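Local coordinates for protein phosphomethylpyrimidine kinase (Pyrococcus furiosus, PDB 2PB9) that probably phosphorylates hydroxymethylpyrimidine and its phosphate and makes thiamine phosphate, the piece here being its C-terminal ThiN-family domain, at residues R17-E20 with S21-P24; R26-E30 with V31-F35. One frame throughout, in Å; residues are numbered along the deposited sequence.

In the fold
Contacts 1 and 2 follow one another along the chain, on the same side of its centre. Contact 1 (17-20 with 21-24) ends helix 5-21 and starts the loop that leads to strand 35-38. Contact 2 (26-30 with 31-35) is a tight turn in that loop. Their centres lie about 12 Å apart. They meet directly, since F19 CZ packs at 3.8 Å from I28 CD1. Contact 1 is partly buried, about 16 Å from the chain centre to its own centre; contact 2 is buried, about 10 Å from it. Contact 2 also reaches the second subunit. A phosphate ion, probably from the crystallisation liquor, lies near N34.

Contact 1: residues R17-E20 with S21-P24; sequences REFE and SINP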
loop_
_atom_site.group_PDB
_atom_site.type_symbol
_atom_site.label_atom_id
_atom_site.label_comp_id
_atom_site.label_asym_id
_atom_site.label_seq_id
_atom_site.Cartn_x
_atom_site.Cartn_y
_atom_site.Cartn_z
ATOM N N ARG A 17 25.804 3.645 25.495
ATOM C CA ARG A 17 25.598 4.246 26.801
ATOM C C ARG A 17 25.410 5.748 26.609
ATOM O O ARG A 17 24.536 6.358 27.218
ATOM C CB ARG A 17 26.785 3.968 27.729
ATOM C CG ARG A 17 26.370 3.847 29.199
ATOM C CD ARG A 17 27.526 3.938 30.208
ATOM N NE ARG A 17 28.560 2.912 30.035
ATOM C CZ ARG A 17 29.600 3.021 29.210
ATOM N NH1 ARG A 17 29.758 4.119 28.469
ATOM N NH2 ARG A 17 30.488 2.035 29.124
ATOM N N GLU A 18 26.220 6.349 25.748
ATOM C CA GLU A 18 26.074 7.773 25.521
ATOM C C GLU A 18 24.788 8.072 24.740
ATOM O O GLU A 18 24.119 9.073 24.982
ATOM C CB GLU A 18 27.292 8.340 24.786
ATOM C CG GLU A 18 27.182 9.840 24.554
ATOM C CD GLU A 18 28.461 10.468 24.029
ATOM O OE1 GLU A 18 29.069 9.905 23.096
ATOM O OE2 GLU A 18 28.855 11.538 24.539
ATOM N N PHE A 19 24.464 7.196 23.789
ATOM C CA PHE A 19 23.221 7.406 23.068
ATOM C C PHE A 19 22.021 7.535 23.997
ATOM O O PHE A 19 21.250 8.457 23.928
ATOM C CB PHE A 19 22.979 6.277 22.068
ATOM C CG PHE A 19 21.647 6.361 21.388
ATOM C CD1 PHE A 19 21.425 7.294 20.389
ATOM C CD2 PHE A 19 20.618 5.512 21.751
ATOM C CE1 PHE A 19 20.196 7.377 19.763
ATOM C CE2 PHE A 19 19.387 5.591 21.130
ATOM C CZ PHE A 19 19.175 6.524 20.134
ATOM N N GLU A 20 21.987 6.587 24.944
ATOM C CA GLU A 20 20.946 6.580 25.964
ATOM C C GLU A 20 20.981 7.854 26.806
ATOM O O GLU A 20 19.946 8.460 27.059
ATOM C CB GLU A 20 21.116 5.387 26.908
ATOM C CG GLU A 20 20.819 4.043 26.318
ATOM C CD GLU A 20 20.992 2.939 27.334
ATOM O OE1 GLU A 20 22.091 2.866 27.931
ATOM O OE2 GLU A 20 20.046 2.142 27.539
ATOM N N SER A 21 22.170 8.257 27.241
ATOM C CA SER A 21 22.287 9.446 28.071
ATOM C C SER A 21 21.712 10.699 27.408
ATOM O O SER A 21 21.047 11.494 28.071
ATOM C CB SER A 21 23.747 9.684 28.488
ATOM O OG SER A 21 24.512 10.272 27.451
ATOM N N ILE A 22 21.944 10.883 26.113
ATOM C CA ILE A 22 21.401 12.061 25.433
ATOM C C ILE A 22 19.885 11.963 25.297
ATOM O O ILE A 22 19.231 12.888 24.820
ATOM C CB ILE A 22 22.040 12.276 24.037
ATOM C CG1 ILE A 22 21.777 11.077 23.127
ATOM C CG2 ILE A 22 23.540 12.509 24.189
ATOM C CD1 ILE A 22 22.388 11.233 21.745
ATOM N N ASN A 23 19.342 10.825 25.723
ATOM C CA ASN A 23 17.902 10.567 25.717
ATOM C C ASN A 23 17.146 10.953 24.447
ATOM O O ASN A 23 16.334 11.878 24.455
ATOM C CB ASN A 23 17.255 11.270 26.913
ATOM C CG ASN A 23 15.757 11.034 26.987
ATOM O OD1 ASN A 23 15.300 9.891 27.051
ATOM N ND2 ASN A 23 14.982 12.119 26.975
ATOM N N PRO A 24 17.389 10.228 23.345
ATOM C CA PRO A 24 16.762 10.447 22.038
ATOM C C PRO A 24 15.459 9.661 21.863
ATOM O O PRO A 24 15.393 8.709 21.086
ATOM C CB PRO A 24 17.838 9.968 21.086
ATOM C CG PRO A 24 18.344 8.750 21.812
ATOM C CD PRO A 24 18.464 9.225 23.244
#
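F19 and P24 pack together where helix 5-21 ends. The F19 CG is anti to the backbone N (chi1 174°), which carries the ring towards the chain that leaves the helix. The proline ring covers one face of the phenyl, and P24 CB is 3.7 Å from F19 CE1. P24 CG is modelled too near the ring for its spacing to be trusted. I22 CD1 approaches the ring obliquely, 4.3 Å from F19 CD1. F19 also packs on I28 and on I183 of helix 176-185. Replacing F19 by an alanine would remove this ring and is likely to leave a gap beside P24, I28 and I183.

S21 turns its hydroxyl back over the helix. With chi1 at 79°, OG sits between its own N and carbonyl carbon and donates to E18 O at 2.8 Å. I22 N gives the same oxygen a second bond of 3.0 Å, nearly in line with the C=O. S21 N keeps the helical bond to R17 O. N23 takes a positive phi (45°), and its N bonds to E20 O from well above the carbonyl plane.

The extended side chain of E18 ends in a salt bridge to K184. Chemically, the helix end is held two ways: backbone and serine bonds reach R17 O, E18 O and E20 O, while the phenyl packs against the proline where the chain leaves.

Contact 2: residues R26-E30 with V31-F35; sequences RLIPE and VGTNF
T33 meets I28 and P29 across a tight turn, and its side chain crosses each at about a right angle. Its CB packs at 3.5 Å from I28 CD1. OG1 is anti to the carbonyl carbon (chi1 -74°), which swings it over the other limb of the turn. There it lies 3.3 Å from I28 CD1 and also beside the CD of P29. Its polar partner is N97 O, to which it is hydrogen-bonded, so this buried hydroxyl is satisfied. CG2 is the remaining tip. T33 CG2 stands 4.3 Å from I28 CD1, and the T33 side chain also touches I96.

I28 CG1 is anti to the carbonyl carbon, and the turn at chi2 (-73°) brings CD1 to T33. The ring of P29 fills the next place along. Its CG is 3.4 Å from G32 O and packs loosely on V31 CG2, 4.2 Å away.

The backbone angles of E30 and V31 fit a type I beta turn from P29 to G32. The bond that closes it, G32 N to P29 O, is weak at 3.5 Å. G32 has a positive phi, and a side chain here would press on the carbonyl O of V31.

E30 and V31 form the outer end of the turn and pack against V31 and E30 of the second subunit. E30 OE1 also makes a salt bridge to R56 of that subunit.

Within the chain, P29 and T33 lie against strand 94-98, with N97 also bonding G32 O. I28 reaches F19 on helix 5-21, and L27 touches I183 on helix 176-185. Beyond the turn, F35 begins strand 35-38 and packs against both helices.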
loop_
_atom_site.group_PDB
_atom_site.type_symbol
_atom_site.label_atom_id
_atom_site.label_comp_id
_atom_site.label_asym_id
_atom_site.label_seq_id
_atom_site.Cartn_x
_atom_site.Cartn_y
_atom_site.Cartn_z
ATOM N N ARG A 26 12.363 10.846 20.718
ATOM C CA ARG A 26 11.652 11.141 19.480
ATOM C C ARG A 26 12.222 10.417 18.273
ATOM O O ARG A 26 11.525 10.252 17.270
ATOM C CB ARG A 26 11.645 12.646 19.197
ATOM C CG ARG A 26 13.001 13.231 18.841
ATOM C CD ARG A 26 12.916 14.752 18.670
ATOM N NE ARG A 26 12.428 15.165 17.352
ATOM C CZ ARG A 26 13.208 15.639 16.383
ATOM N NH1 ARG A 26 14.518 15.763 16.582
ATOM N NH2 ARG A 26 12.681 15.994 15.215
ATOM N N LEU A 27 13.479 9.982 18.374
ATOM C CA LEU A 27 14.150 9.302 17.267
ATOM C C LEU A 27 14.004 7.778 17.226
ATOM O O LEU A 27 14.415 7.144 16.260
ATOM C CB LEU A 27 15.642 9.657 17.266
ATOM C CG LEU A 27 16.041 11.130 17.100
ATOM C CD1 LEU A 27 17.561 11.258 17.003
ATOM C CD2 LEU A 27 15.387 11.700 15.847
ATOM N N ILE A 28 13.419 7.194 18.260
ATOM C CA ILE A 28 13.261 5.749 18.328
ATOM C C ILE A 28 11.992 5.240 17.650
ATOM O O ILE A 28 10.893 5.662 17.999
ATOM C CB ILE A 28 13.233 5.279 19.812
ATOM C CG1 ILE A 28 14.532 5.676 20.515
ATOM C CG2 ILE A 28 13.028 3.768 19.890
ATOM C CD1 ILE A 28 15.718 4.873 20.109
ATOM N N PRO A 29 12.123 4.331 16.668
ATOM C CA PRO A 29 10.929 3.803 15.998
ATOM C C PRO A 29 10.214 2.786 16.900
ATOM O O PRO A 29 10.641 2.545 18.035
ATOM C CB PRO A 29 11.493 3.158 14.735
ATOM C CG PRO A 29 12.852 2.698 15.165
ATOM C CD PRO A 29 13.353 3.864 15.993
ATOM N N GLU A 30 9.138 2.189 16.392
ATOM C CA GLU A 30 8.372 1.216 17.157
ATOM C C GLU A 30 9.041 -0.146 17.232
ATOM O O GLU A 30 8.892 -0.860 18.227
ATOM C CB GLU A 30 6.966 1.061 16.571
ATOM C CG GLU A 30 6.055 2.230 16.875
ATOM C CD GLU A 30 5.848 2.422 18.370
ATOM O OE1 GLU A 30 4.791 1.994 18.892
ATOM O OE2 GLU A 30 6.758 2.993 19.025
ATOM N N VAL A 31 9.775 -0.502 16.182
ATOM C CA VAL A 31 10.466 -1.783 16.122
ATOM C C VAL A 31 11.757 -1.751 16.944
ATOM O O VAL A 31 12.406 -2.784 17.164
ATOM C CB VAL A 31 10.778 -2.169 14.651
ATOM C CG1 VAL A 31 9.506 -2.128 13.841
ATOM C CG2 VAL A 31 11.810 -1.223 14.048
ATOM N N GLY A 32 12.114 -0.555 17.407
ATOM C CA GLY A 32 13.309 -0.392 18.212
ATOM C C GLY A 32 14.521 0.064 17.417
ATOM O O GLY A 32 14.583 -0.083 16.196
ATOM N N THR A 33 15.493 0.633 18.113
ATOM C CA THR A 33 16.696 1.080 17.450
ATOM C C THR A 33 17.864 0.148 17.771
ATOM O O THR A 33 18.066 -0.257 18.923
ATOM C CB THR A 33 17.062 2.536 17.855
ATOM O OG1 THR A 33 16.160 3.443 17.214
ATOM C CG2 THR A 33 18.508 2.877 17.445
ATOM N N ASN A 34 18.605 -0.211 16.731
ATOM C CA ASN A 34 19.771 -1.042 16.897
ATOM C C ASN A 34 20.959 -0.224 16.385
ATOM O O ASN A 34 20.854 0.511 15.402
ATOM C CB ASN A 34 19.622 -2.353 16.126
ATOM C CG ASN A 34 20.332 -3.511 16.814
ATOM O OD1 ASN A 34 19.992 -4.668 16.600
ATOM N ND2 ASN A 34 21.320 -3.199 17.647
ATOM N N PHE A 35 22.078 -0.344 17.081
ATOM C CA PHE A 35 23.292 0.384 16.756
ATOM C C PHE A 35 24.344 -0.703 16.533
ATOM O O PHE A 35 24.591 -1.531 17.419
ATOM C CB PHE A 35 23.631 1.279 17.955
ATOM C CG PHE A 35 24.634 2.357 17.669
ATOM C CD1 PHE A 35 24.926 3.312 18.645
ATOM C CD2 PHE A 35 25.320 2.406 16.457
ATOM C CE1 PHE A 35 25.889 4.303 18.425
ATOM C CE2 PHE A 35 26.287 3.391 16.222
ATOM C CZ PHE A 35 26.572 4.340 17.212
#